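Long-range contacts in cysteine hydrolase (Vibrio cholerae, PDB 6V98), which is an effector delivered by the type VI secretion system and probably acts as a cysteine hydrolase related to the papain-like (clan CA) peptidases: residues Gly74-Val79 against Gly132-Asn137; Val79-Val84 against Ser104-Gln109. All blocks are in the same frame, centred on the assembly; numbering follows the deposited sequence.

Contact 1: Gly74-Val79 against Gly132-Asn137; sequences GNVRKV and GKMDLN
The side-chain amide of Asn137 takes up both backbone polar groups of Val76, mimicking a neighbouring strand at the edge of the antiparallel sheet. Asn137 ND2 donates to Val76 O over 2.8 Å, nearly straight at 167° and on a carbonyl lone pair, with the acceptor close to the amide plane. In return Val76 N donates to Asn137 OD1 at 2.9 Å, tilted from the carbonyl plane. Strand 75-78 is the outermost on this side, so Asn137 bonds the Val76 N and O on the edge turned away from strand 57-63. A type I turn from Met134 to Asn137, at the end of helix 123-134, brings the amide there. Asn75 packs against it with the two amide planes 89° apart; its own OD1 and ND2 bond to Asn67 and Tyr65, and Lys142 NZ binds Asn75 OD1, Asn137 O and Gly74 O together. Val76 points toward the helix end. With CG1 anti to the backbone N (chi1 178°), that methyl meets Met134 CB at 4.1 Å, while CG2 lies 4.0 Å from Lys133 O; the Val76 side chain also touches Phe155 of helix 154-162. The Met134 side chain crosses Val76 obliquely and brings SD 4.1 Å from Lys78 N.

Contact 2: Val79-Val84 against Ser104-Gln109; sequences VGVSNV and SLRSGQ
Where helix 93-107 runs out, its last turn leans on the loop that leaves edge strand 75-78, and Val79 and Arg106 make most of the junction. Val79 points at the helix and divides its two methyls between neighbouring residues. CG1 lies against the aliphatic part of Arg106, 3.8 Å from Arg106 CD and somewhat farther from Arg106 CB. CG2 faces the next residue, 3.7 Å from Ser107 OG. This split follows from the valine torsion, which sets CG1 anti to the backbone N (chi1 -179°) and CG2 beside it. Arg106 then passes the valine obliquely, its chain extended from CG to NE, and carries the guanidinium out to Gly80. There NH1 comes to 2.8 Å from Gly80 O, which sits at the edge of the guanidinium near its plane; the CA of Val81 lies by the same edge, 4.1 Å from Arg106 NH1.

In the fold, this is a helix packed beside the antiparallel sheet, with the chain crossing from strand 75-78 to the small hairpin of strands 86-87 and 90-91 before entering that helix. Val79 also touches Tyr59 and Glu61 of strand 57-63, so it is wedged between sheet and helix. Ser107, a buried residue, turns its OG toward the same strand: the hydroxyl hydrogen-bonds to Glu61 OE2 and has a weak bond from Arg77 NH2, and so meets Val79 as a polar atom already occupied by other partners. Farther along the loop, Val81 packs on Glu102 and Val103, one turn back in the helix, and Ser82 OG bonds to Glu102 OE2. Within the helical segment, Gly108 N bonds to Ser104 O at 2.9 Å.

How the contacts relate
Contacts 1 and 2 lie about 16 Å apart, centre to centre, and follow one continuous run of chain, sharing Val79. Residues 74-79 form the edge strand and 79-84 the loop that continues from it. Along the sequence, contact 2 is nested inside the loop closed by contact 1: the chain goes from strand to hairpin to helix 93-107, then through strand 113-120 to helix 123-134. One helix end meets the edge strand 75-78 and the other meets Val79 and the loop after it. Arg77 bridges the two places, its NH2 3.3 Å from Arg106 O while its NE forms a salt bridge with Glu61. Both contacts fall within the TseH-like family region and join the edge strand and the loop after it to the ends of helices 123-134 and 93-107.

Contact 1: Gly74-Val79 against Gly132-Asn137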
loop_
_atom_site.group_PDB
_atom_site.type_symbol
_atom_site.label_atom_id
_atom_site.label_comp_id
_atom_site.label_asym_id
_atom_site.label_seq_id
_atom_site.Cartn_x
_atom_site.Cartn_y
_atom_site.Cartn_z
ATOM N N GLY A 74 1.605 9.818 -13.838
ATOM C CA GLY A 74 1.639 8.675 -12.942
ATOM C C GLY A 74 3.050 8.210 -12.650
ATOM O O GLY A 74 3.829 7.967 -13.577
ATOM N N ASN A 75 3.407 8.114 -11.367
ATOM C CA ASN A 75 4.742 7.681 -10.978
ATOM C C ASN A 75 4.661 6.916 -9.674
ATOM O O ASN A 75 3.808 7.198 -8.830
ATOM C CB ASN A 75 5.714 8.849 -10.787
ATOM C CG ASN A 75 6.032 9.563 -12.088
ATOM O OD1 ASN A 75 6.873 9.112 -12.871
ATOM N ND2 ASN A 75 5.335 10.672 -12.337
ATOM N N VAL A 76 5.567 5.965 -9.517
ATOM C CA VAL A 76 5.747 5.274 -8.247
ATOM C C VAL A 76 6.609 6.141 -7.348
ATOM O O VAL A 76 7.575 6.765 -7.803
ATOM C CB VAL A 76 6.414 3.907 -8.466
ATOM C CG1 VAL A 76 6.655 3.191 -7.126
ATOM C CG2 VAL A 76 5.583 3.053 -9.410
ATOM N N ARG A 77 6.285 6.178 -6.063
ATOM C CA ARG A 77 7.192 6.824 -5.131
ATOM C C ARG A 77 7.318 5.981 -3.878
ATOM O O ARG A 77 6.434 5.187 -3.528
ATOM C CB ARG A 77 6.750 8.266 -4.818
ATOM C CG ARG A 77 5.809 8.451 -3.686
ATOM C CD ARG A 77 5.655 9.954 -3.304
ATOM N NE ARG A 77 4.565 10.101 -2.349
ATOM C CZ ARG A 77 4.105 11.248 -1.864
ATOM N NH1 ARG A 77 4.637 12.411 -2.239
ATOM N NH2 ARG A 77 3.106 11.227 -0.992
ATOM N N LYS A 78 8.463 6.137 -3.238
ATOM C CA LYS A 78 8.795 5.467 -1.999
ATOM C C LYS A 78 8.835 6.536 -0.923
ATOM O O LYS A 78 9.408 7.604 -1.147
ATOM C CB LYS A 78 10.151 4.783 -2.129
ATOM C CG LYS A 78 10.681 4.203 -0.864
ATOM C CD LYS A 78 12.065 3.613 -1.109
ATOM C CE LYS A 78 12.458 2.744 0.067
ATOM N NZ LYS A 78 12.499 3.542 1.326
ATOM N N VAL A 79 8.192 6.276 0.209
ATOM C CA VAL A 79 8.195 7.206 1.336
ATOM C C VAL A 79 8.907 6.520 2.486
ATOM O O VAL A 79 8.500 5.431 2.902
ATOM C CB VAL A 79 6.779 7.615 1.760
ATOM C CG1 VAL A 79 6.855 8.620 2.925
ATOM C CG2 VAL A 79 6.006 8.185 0.582
ATOM N N GLY A 132 11.724 -2.235 -9.149
ATOM C CA GLY A 132 11.649 -2.379 -10.597
ATOM C C GLY A 132 10.584 -1.493 -11.215
ATOM O O GLY A 132 10.808 -0.871 -12.256
ATOM N N LYS A 133 9.418 -1.403 -10.575
ATOM C CA LYS A 133 8.385 -0.517 -11.084
ATOM C C LYS A 133 8.806 0.941 -10.947
ATOM O O LYS A 133 8.533 1.762 -11.834
ATOM C CB LYS A 133 7.070 -0.779 -10.355
ATOM C CG LYS A 133 6.397 -2.090 -10.702
ATOM C CD LYS A 133 6.289 -2.290 -12.208
ATOM C CE LYS A 133 5.332 -3.417 -12.557
ATOM N NZ LYS A 133 5.652 -4.007 -13.887
ATOM N N MET A 134 9.499 1.282 -9.861
ATOM C CA MET A 134 9.983 2.651 -9.739
ATOM C C MET A 134 11.009 2.977 -10.818
ATOM O O MET A 134 11.037 4.108 -11.318
ATOM C CB MET A 134 10.564 2.904 -8.351
ATOM C CG MET A 134 10.762 4.391 -8.090
ATOM S SD MET A 134 10.689 4.777 -6.348
ATOM C CE MET A 134 12.039 3.742 -5.771
ATOM N N ASP A 135 11.828 1.995 -11.219
ATOM C CA ASP A 135 12.777 2.201 -12.314
ATOM C C ASP A 135 12.097 2.554 -13.633
ATOM O O ASP A 135 12.768 3.041 -14.551
ATOM C CB ASP A 135 13.644 0.951 -12.526
ATOM C CG ASP A 135 14.650 0.737 -11.411
ATOM O OD1 ASP A 135 14.870 1.679 -10.621
ATOM O OD2 ASP A 135 15.219 -0.373 -11.324
ATOM N N LEU A 136 10.796 2.318 -13.760
ATOM C CA LEU A 136 10.071 2.649 -14.982
ATOM C C LEU A 136 9.548 4.080 -15.012
ATOM O O LEU A 136 8.926 4.476 -16.006
ATOM C CB LEU A 136 8.900 1.689 -15.174
ATOM C CG LEU A 136 9.274 0.232 -15.442
ATOM C CD1 LEU A 136 8.000 -0.617 -15.467
ATOM C CD2 LEU A 136 10.043 0.118 -16.756
ATOM N N ASN A 137 9.781 4.869 -13.961
ATOM C CA ASN A 137 9.136 6.174 -13.873
ATOM C C ASN A 137 9.483 7.072 -15.051
ATOM O O ASN A 137 8.647 7.878 -15.477
ATOM C CB ASN A 137 9.518 6.879 -12.566
ATOM C CG ASN A 137 8.620 6.488 -11.390
ATOM O OD1 ASN A 137 7.625 5.793 -11.554
ATOM N ND2 ASN A 137 8.970 6.972 -10.195
#

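Contact 2: Val79-Val84 against Ser104-Gln109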
loop_
_atom_site.group_PDB
_atom_site.type_symbol
_atom_site.label_atom_id
_atom_site.label_comp_id
_atom_site.label_asym_id
_atom_site.label_seq_id
_atom_site.Cartn_x
_atom_site.Cartn_y
_atom_site.Cartn_z
ATOM N N VAL A 79 8.192 6.276 0.209
ATOM C CA VAL A 79 8.195 7.206 1.336
ATOM C C VAL A 79 8.907 6.520 2.486
ATOM O O VAL A 79 8.500 5.431 2.902
ATOM C CB VAL A 79 6.779 7.615 1.760
ATOM C CG1 VAL A 79 6.855 8.620 2.925
ATOM C CG2 VAL A 79 6.006 8.185 0.582
ATOM N N GLY A 80 9.957 7.153 3.006
ATOM C CA GLY A 80 10.623 6.623 4.184
ATOM C C GLY A 80 9.697 6.567 5.386
ATOM O O GLY A 80 8.984 7.538 5.656
ATOM N N VAL A 81 9.672 5.434 6.094
ATOM C CA VAL A 81 8.878 5.270 7.308
ATOM C C VAL A 81 9.731 4.579 8.365
ATOM O O VAL A 81 10.791 4.016 8.081
ATOM C CB VAL A 81 7.575 4.472 7.082
ATOM C CG1 VAL A 81 6.604 5.257 6.194
ATOM C CG2 VAL A 81 7.875 3.098 6.483
ATOM N N SER A 82 9.257 4.641 9.606
ATOM C CA SER A 82 9.931 3.929 10.680
ATOM C C SER A 82 9.807 2.425 10.473
ATOM O O SER A 82 8.869 1.940 9.838
ATOM C CB SER A 82 9.344 4.319 12.041
ATOM O OG SER A 82 9.469 5.716 12.277
ATOM N N ASN A 83 10.768 1.686 11.015
ATOM C CA ASN A 83 10.620 0.242 11.086
ATOM C C ASN A 83 9.706 -0.130 12.246
ATOM O O ASN A 83 9.559 0.617 13.219
ATOM C CB ASN A 83 11.975 -0.435 11.259
ATOM C CG ASN A 83 12.863 -0.235 10.053
ATOM O OD1 ASN A 83 12.375 -0.116 8.936
ATOM N ND2 ASN A 83 14.168 -0.189 10.277
ATOM N N VAL A 84 9.095 -1.301 12.142
ATOM C CA VAL A 84 8.260 -1.822 13.208
ATOM C C VAL A 84 9.089 -2.760 14.078
ATOM O O VAL A 84 10.193 -3.168 13.723
ATOM C CB VAL A 84 7.001 -2.537 12.662
ATOM C CG1 VAL A 84 6.161 -1.572 11.837
ATOM C CG2 VAL A 84 7.385 -3.769 11.833
ATOM N N SER A 104 -0.297 8.174 7.050
ATOM C CA SER A 104 -1.485 9.010 6.925
ATOM C C SER A 104 -1.114 10.473 6.698
ATOM O O SER A 104 -1.717 11.151 5.855
ATOM C CB SER A 104 -2.360 8.866 8.171
ATOM O OG SER A 104 -3.472 9.727 8.066
ATOM N N LEU A 105 -0.133 10.984 7.450
ATOM C CA LEU A 105 0.284 12.372 7.278
ATOM C C LEU A 105 0.933 12.584 5.921
ATOM O O LEU A 105 0.631 13.561 5.223
ATOM C CB LEU A 105 1.266 12.775 8.385
ATOM C CG LEU A 105 1.915 14.146 8.179
ATOM C CD1 LEU A 105 0.841 15.221 8.082
ATOM C CD2 LEU A 105 2.903 14.480 9.311
ATOM N N ARG A 106 1.833 11.676 5.538
ATOM C CA ARG A 106 2.736 11.930 4.421
ATOM C C ARG A 106 2.072 11.627 3.094
ATOM O O ARG A 106 2.367 12.290 2.095
ATOM C CB ARG A 106 4.014 11.092 4.569
ATOM C CG ARG A 106 4.968 11.647 5.628
ATOM C CD ARG A 106 6.063 10.673 6.054
ATOM N NE ARG A 106 6.712 11.163 7.290
ATOM C CZ ARG A 106 7.597 10.467 7.998
ATOM N NH1 ARG A 106 7.954 9.255 7.601
ATOM N NH2 ARG A 106 8.124 10.979 9.111
ATOM N N SER A 107 1.174 10.645 3.076
ATOM C CA SER A 107 0.556 10.161 1.848
ATOM C C SER A 107 -0.963 10.142 1.888
ATOM O O SER A 107 -1.582 9.956 0.840
ATOM C CB SER A 107 1.053 8.741 1.529
ATOM O OG SER A 107 2.450 8.734 1.315
ATOM N N GLY A 108 -1.583 10.311 3.050
ATOM C CA GLY A 108 -2.998 10.026 3.158
ATOM C C GLY A 108 -3.908 11.153 3.594
ATOM O O GLY A 108 -5.025 10.880 4.050
ATOM N N GLN A 109 -3.467 12.410 3.461
ATOM C CA GLN A 109 -4.294 13.575 3.785
ATOM C C GLN A 109 -4.788 13.534 5.234
ATOM O O GLN A 109 -5.849 14.083 5.572
ATOM C CB GLN A 109 -5.470 13.709 2.810
ATOM C CG GLN A 109 -5.008 14.027 1.382
ATOM C CD GLN A 109 -6.156 14.304 0.428
ATOM O OE1 GLN A 109 -7.321 14.271 0.815
ATOM N NE2 GLN A 109 -5.824 14.551 -0.846
#